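Local coordinates for ActVA-Orf6 monooxygenase (PDB 1N5V) that is a monooxygenase of antibiotic biosynthesis in Streptomyces coelicolor that probably oxidises three-ring aromatic polyketide intermediates on the actinorhodin pathway, at the NOM site. Coordinates in Å, arbitrary orientation; residue numbers count along the deposited sequence, not the author numbering.

The NOM site. Residues 12, 14, 16, 36, 39, 48, 50, 61, 63, 65, 71, 75, 84-85, 88, 98, 100, 102. With NOM (7-hydroxy-5-methyl-3,3a,5,11b-tetrahydro-1,4-dioxa-cyclopenta[a]anthracene-2,6,11-trione), chain B.
Nanaomycin D (NOM) lies as a flat slab between the strands of the sheet and the helices that cap it. On the helix side the Phe75 ring lies tilted over one face of the naphthoquinone, offset toward the rim, its CZ 3.8 Å from NOM C3; with CG anti to the backbone N (chi1 -179°), the ring reaches in from helix 68-76. The opposite face rests on short sheet residues and on Asn61, whose amide nitrogen ND2 points at the aromatic system, 3.3 Å from NOM C2. That amide also lies over one face of the Tyr50 ring, whose hydroxyl OH comes near the same part of the ligand. On the same face as Asn61, Val14 brings its CG2 branch to NOM C8, while Ala63 CB and Ala48 CB pad the phenol ring.

Trp65 meets the ligand with its indole edge: NE1 donates to NOM O2, the phenol oxygen, at 2.9 Å. The bond is fairly straight, 152° at the hydrogen, and the acceptor lies 17° out of the ring plane. Tyr71 CD1 sits over one face of that indole, which may help hold it in place. NOM O3, the neighbouring quinone carbonyl, lies in the plane of the Tyr71 ring, at its edge, and takes a short 2.6 Å hydrogen bond from Tyr71 OH. Two adjacent ligand oxygens are thus held by two aromatic donors, which could draw electron density toward that end of the quinone.

At the far end the lactone is wedged between Arg85 and Pro98. Arg85 offers its aliphatic part, CG lying 3.6 Å from NOM C16, and the bend at chi3 carries the guanidinium away. Pro98 CG packs 3.8 Å from NOM C16, the lactone carbonyl carbon. With 401 of its 439 Å² hidden, the ligand is almost wholly enclosed in this ABM-family pocket. Already a quinone, it probably resembles the oxidised product, its pose showing how a related three-ring substrate could lie for oxidation.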
loop_
_atom_site.group_PDB
_atom_site.type_symbol
_atom_site.label_atom_id
_atom_site.label_comp_id
_atom_site.label_asym_id
_atom_site.label_seq_id
_atom_site.Cartn_x
_atom_site.Cartn_y
_atom_site.Cartn_z
ATOM N N ALA A 12 7.045 -0.030 3.607
ATOM C CA ALA A 12 7.384 -1.342 3.052
ATOM C C ALA A 12 6.052 -1.980 2.632
ATOM O O ALA A 12 5.074 -2.117 3.372
ATOM C CB ALA A 12 8.102 -2.196 4.097
ATOM N N VAL A 14 4.794 -5.410 1.266
ATOM C CA VAL A 14 5.236 -6.782 1.237
ATOM C C VAL A 14 4.079 -7.645 0.740
ATOM O O VAL A 14 3.093 -7.806 1.439
ATOM C CB VAL A 14 5.671 -7.281 2.634
ATOM C CG1 VAL A 14 6.278 -8.671 2.561
ATOM C CG2 VAL A 14 6.699 -6.357 3.298
ATOM N N PHE A 16 2.847 -11.451 -0.328
ATOM C CA PHE A 16 3.051 -12.883 -0.129
ATOM C C PHE A 16 2.197 -13.702 -1.105
ATOM O O PHE A 16 0.964 -13.656 -1.003
ATOM C CB PHE A 16 2.569 -13.311 1.279
ATOM C CG PHE A 16 3.305 -12.717 2.445
ATOM C CD1 PHE A 16 2.964 -11.433 2.878
ATOM C CD2 PHE A 16 4.278 -13.416 3.132
ATOM C CE1 PHE A 16 3.656 -10.827 3.915
ATOM C CE2 PHE A 16 4.956 -12.820 4.206
ATOM C CZ PHE A 16 4.658 -11.521 4.584
ATOM N N GLN A 36 3.451 -11.473 16.471
ATOM C CA GLN A 36 4.321 -10.295 16.416
ATOM C C GLN A 36 3.881 -9.195 17.378
ATOM O O GLN A 36 4.029 -8.006 17.089
ATOM C CB GLN A 36 4.484 -9.764 15.014
ATOM C CG GLN A 36 3.243 -9.263 14.303
ATOM C CD GLN A 36 3.695 -8.864 12.889
ATOM O OE1 GLN A 36 3.188 -9.413 11.894
ATOM N NE2 GLN A 36 4.639 -7.942 12.828
ATOM N N ILE A 39 6.207 -6.404 18.047
ATOM C CA ILE A 39 6.476 -5.287 17.151
ATOM C C ILE A 39 5.793 -3.996 17.556
ATOM O O ILE A 39 6.317 -2.903 17.326
ATOM C CB ILE A 39 6.161 -5.590 15.667
ATOM C CG1 ILE A 39 6.964 -4.645 14.754
ATOM C CG2 ILE A 39 4.683 -5.392 15.385
ATOM C CD1 ILE A 39 7.070 -5.077 13.309
ATOM N N ALA A 48 1.100 -2.122 10.514
ATOM C CA ALA A 48 1.238 -3.135 9.467
ATOM C C ALA A 48 -0.203 -3.585 9.146
ATOM O O ALA A 48 -0.868 -4.226 9.993
ATOM C CB ALA A 48 2.150 -4.271 9.869
ATOM N N TYR A 50 -2.647 -5.880 6.804
ATOM C CA TYR A 50 -2.630 -7.048 5.925
ATOM C C TYR A 50 -3.932 -7.145 5.132
ATOM O O TYR A 50 -5.031 -7.044 5.677
ATOM C CB TYR A 50 -2.526 -8.353 6.703
ATOM C CG TYR A 50 -1.115 -8.523 7.236
ATOM C CD1 TYR A 50 -0.767 -7.829 8.396
ATOM C CD2 TYR A 50 -0.205 -9.309 6.615
ATOM C CE1 TYR A 50 0.523 -7.932 8.901
ATOM C CE2 TYR A 50 1.098 -9.419 7.079
ATOM C CZ TYR A 50 1.430 -8.711 8.220
ATOM O OH TYR A 50 2.669 -8.856 8.753
ATOM N N ASN A 61 0.977 -6.671 2.791
ATOM C CA ASN A 61 1.156 -5.892 4.018
ATOM C C ASN A 61 1.622 -4.479 3.590
ATOM O O ASN A 61 2.626 -4.417 2.920
ATOM C CB ASN A 61 2.307 -6.523 4.824
ATOM C CG ASN A 61 2.738 -5.786 6.073
ATOM O OD1 ASN A 61 2.054 -4.942 6.598
ATOM N ND2 ASN A 61 3.843 -6.110 6.750
ATOM N N ALA A 63 3.061 -1.466 5.376
ATOM C CA ALA A 63 3.653 -1.189 6.669
ATOM C C ALA A 63 4.228 0.222 6.733
ATOM O O ALA A 63 4.928 0.733 5.827
ATOM C CB ALA A 63 4.685 -2.256 6.948
ATOM N N TRP A 65 6.448 3.167 8.836
ATOM C CA TRP A 65 7.560 3.323 9.703
ATOM C C TRP A 65 7.926 4.815 9.773
ATOM O O TRP A 65 7.716 5.510 8.780
ATOM C CB TRP A 65 8.865 2.582 9.273
ATOM C CG TRP A 65 8.698 1.122 9.519
ATOM C CD1 TRP A 65 8.083 0.235 8.655
ATOM C CD2 TRP A 65 9.026 0.400 10.730
ATOM N NE1 TRP A 65 8.044 -0.988 9.281
ATOM C CE2 TRP A 65 8.626 -0.932 10.526
ATOM C CE3 TRP A 65 9.611 0.728 11.922
ATOM C CZ2 TRP A 65 8.817 -1.926 11.461
ATOM C CZ3 TRP A 65 9.819 -0.247 12.886
ATOM C CH2 TRP A 65 9.412 -1.571 12.661
ATOM N N TYR A 71 13.311 1.537 10.869
ATOM C CA TYR A 71 13.037 0.230 10.280
ATOM C C TYR A 71 14.265 -0.678 10.300
ATOM O O TYR A 71 14.194 -1.906 10.545
ATOM C CB TYR A 71 12.596 0.415 8.820
ATOM C CG TYR A 71 12.450 -0.882 8.032
ATOM C CD1 TYR A 71 11.246 -1.571 8.166
ATOM C CD2 TYR A 71 13.446 -1.424 7.218
ATOM C CE1 TYR A 71 11.011 -2.761 7.524
ATOM C CE2 TYR A 71 13.227 -2.623 6.534
ATOM C CZ TYR A 71 12.013 -3.259 6.693
ATOM O OH TYR A 71 11.674 -4.450 6.076
ATOM N N PHE A 75 13.719 -3.075 13.415
ATOM C CA PHE A 75 13.088 -4.277 12.901
ATOM C C PHE A 75 14.109 -5.124 12.171
ATOM O O PHE A 75 14.329 -6.250 12.612
ATOM C CB PHE A 75 11.999 -3.788 11.956
ATOM C CG PHE A 75 11.277 -4.960 11.393
ATOM C CD1 PHE A 75 10.306 -5.587 12.160
ATOM C CD2 PHE A 75 11.584 -5.407 10.118
ATOM C CE1 PHE A 75 9.649 -6.669 11.611
ATOM C CE2 PHE A 75 10.922 -6.469 9.574
ATOM C CZ PHE A 75 9.947 -7.109 10.326
ATOM N N LEU A 84 9.871 -13.827 12.981
ATOM C CA LEU A 84 8.593 -13.530 12.322
ATOM C C LEU A 84 8.564 -14.149 10.927
ATOM O O LEU A 84 7.672 -14.952 10.599
ATOM C CB LEU A 84 8.316 -12.007 12.291
ATOM C CG LEU A 84 7.037 -11.665 11.522
ATOM C CD1 LEU A 84 5.795 -12.150 12.283
ATOM C CD2 LEU A 84 6.879 -10.189 11.204
ATOM N N ARG A 85 9.596 -13.847 10.120
ATOM C CA ARG A 85 9.714 -14.389 8.783
ATOM C C ARG A 85 9.714 -15.910 8.784
ATOM O O ARG A 85 9.117 -16.522 7.911
ATOM C CB ARG A 85 10.966 -13.876 8.062
ATOM C CG ARG A 85 11.169 -14.423 6.656
ATOM C CD ARG A 85 12.636 -14.528 6.201
ATOM N NE ARG A 85 13.306 -15.600 6.916
ATOM C CZ ARG A 85 13.067 -16.915 6.867
ATOM N NH1 ARG A 85 12.157 -17.417 6.044
ATOM N NH2 ARG A 85 13.723 -17.769 7.654
ATOM N N LEU A 88 6.090 -16.881 9.269
ATOM C CA LEU A 88 5.298 -16.625 8.048
ATOM C C LEU A 88 5.711 -17.545 6.917
ATOM O O LEU A 88 4.851 -18.086 6.204
ATOM C CB LEU A 88 5.330 -15.152 7.653
ATOM C CG LEU A 88 4.834 -14.167 8.731
ATOM C CD1 LEU A 88 4.786 -12.707 8.296
ATOM C CD2 LEU A 88 3.400 -14.483 9.201
ATOM N N PRO A 98 8.177 -13.894 0.063
ATOM C CA PRO A 98 7.661 -12.566 -0.030
ATOM C C PRO A 98 8.555 -11.683 -0.896
ATOM O O PRO A 98 9.775 -11.719 -0.816
ATOM C CB PRO A 98 7.745 -12.026 1.416
ATOM C CG PRO A 98 7.700 -13.255 2.275
ATOM C CD PRO A 98 8.560 -14.245 1.482
ATOM N N ALA A 100 9.271 -7.541 -1.430
ATOM C CA ALA A 100 9.157 -6.275 -0.739
ATOM C C ALA A 100 9.543 -5.085 -1.601
ATOM O O ALA A 100 10.437 -5.200 -2.451
ATOM C CB ALA A 100 10.028 -6.276 0.498
ATOM N N PHE A 102 10.340 -0.973 -1.150
ATOM C CA PHE A 102 10.596 0.086 -0.171
ATOM C C PHE A 102 10.311 1.408 -0.878
ATOM O O PHE A 102 10.577 1.635 -2.051
ATOM C CB PHE A 102 11.957 -0.022 0.486
ATOM C CG PHE A 102 12.235 -1.372 1.089
ATOM C CD1 PHE A 102 11.625 -1.774 2.263
ATOM C CD2 PHE A 102 13.094 -2.262 0.492
ATOM C CE1 PHE A 102 11.844 -3.035 2.798
ATOM C CE2 PHE A 102 13.372 -3.517 1.003
ATOM C CZ PHE A 102 12.738 -3.911 2.172
HETATM C C1 NOM B . 5.518 -5.573 9.729
HETATM C C2 NOM B . 5.845 -6.826 9.239
HETATM C C3 NOM B . 6.815 -6.932 8.248
HETATM C C4 NOM B . 7.487 -5.817 7.727
HETATM C C5 NOM B . 7.140 -4.572 8.249
HETATM C C6 NOM B . 6.180 -4.452 9.250
HETATM C C10 NOM B . 7.164 -8.214 7.719
HETATM C C9 NOM B . 8.161 -8.353 6.698
HETATM C C8 NOM B . 8.846 -7.242 6.170
HETATM C C7 NOM B . 8.491 -5.950 6.708
HETATM O O3 NOM B . 9.087 -4.996 6.237
HETATM O O4 NOM B . 6.631 -9.250 8.108
HETATM O O2 NOM B . 7.744 -3.438 7.755
HETATM C C13 NOM B . 8.436 -9.644 6.250
HETATM C C14 NOM B . 9.207 -9.703 4.908
HETATM O O1 NOM B . 10.141 -8.702 4.666
HETATM C C11 NOM B . 9.797 -7.429 5.185
HETATM C C12 NOM B . 10.282 -6.328 4.278
HETATM C C15 NOM B . 9.663 -11.130 4.694
HETATM C C16 NOM B . 8.726 -11.922 5.646
HETATM O O5 NOM B . 8.734 -13.160 5.567
HETATM O O6 NOM B . 8.024 -11.283 6.443
#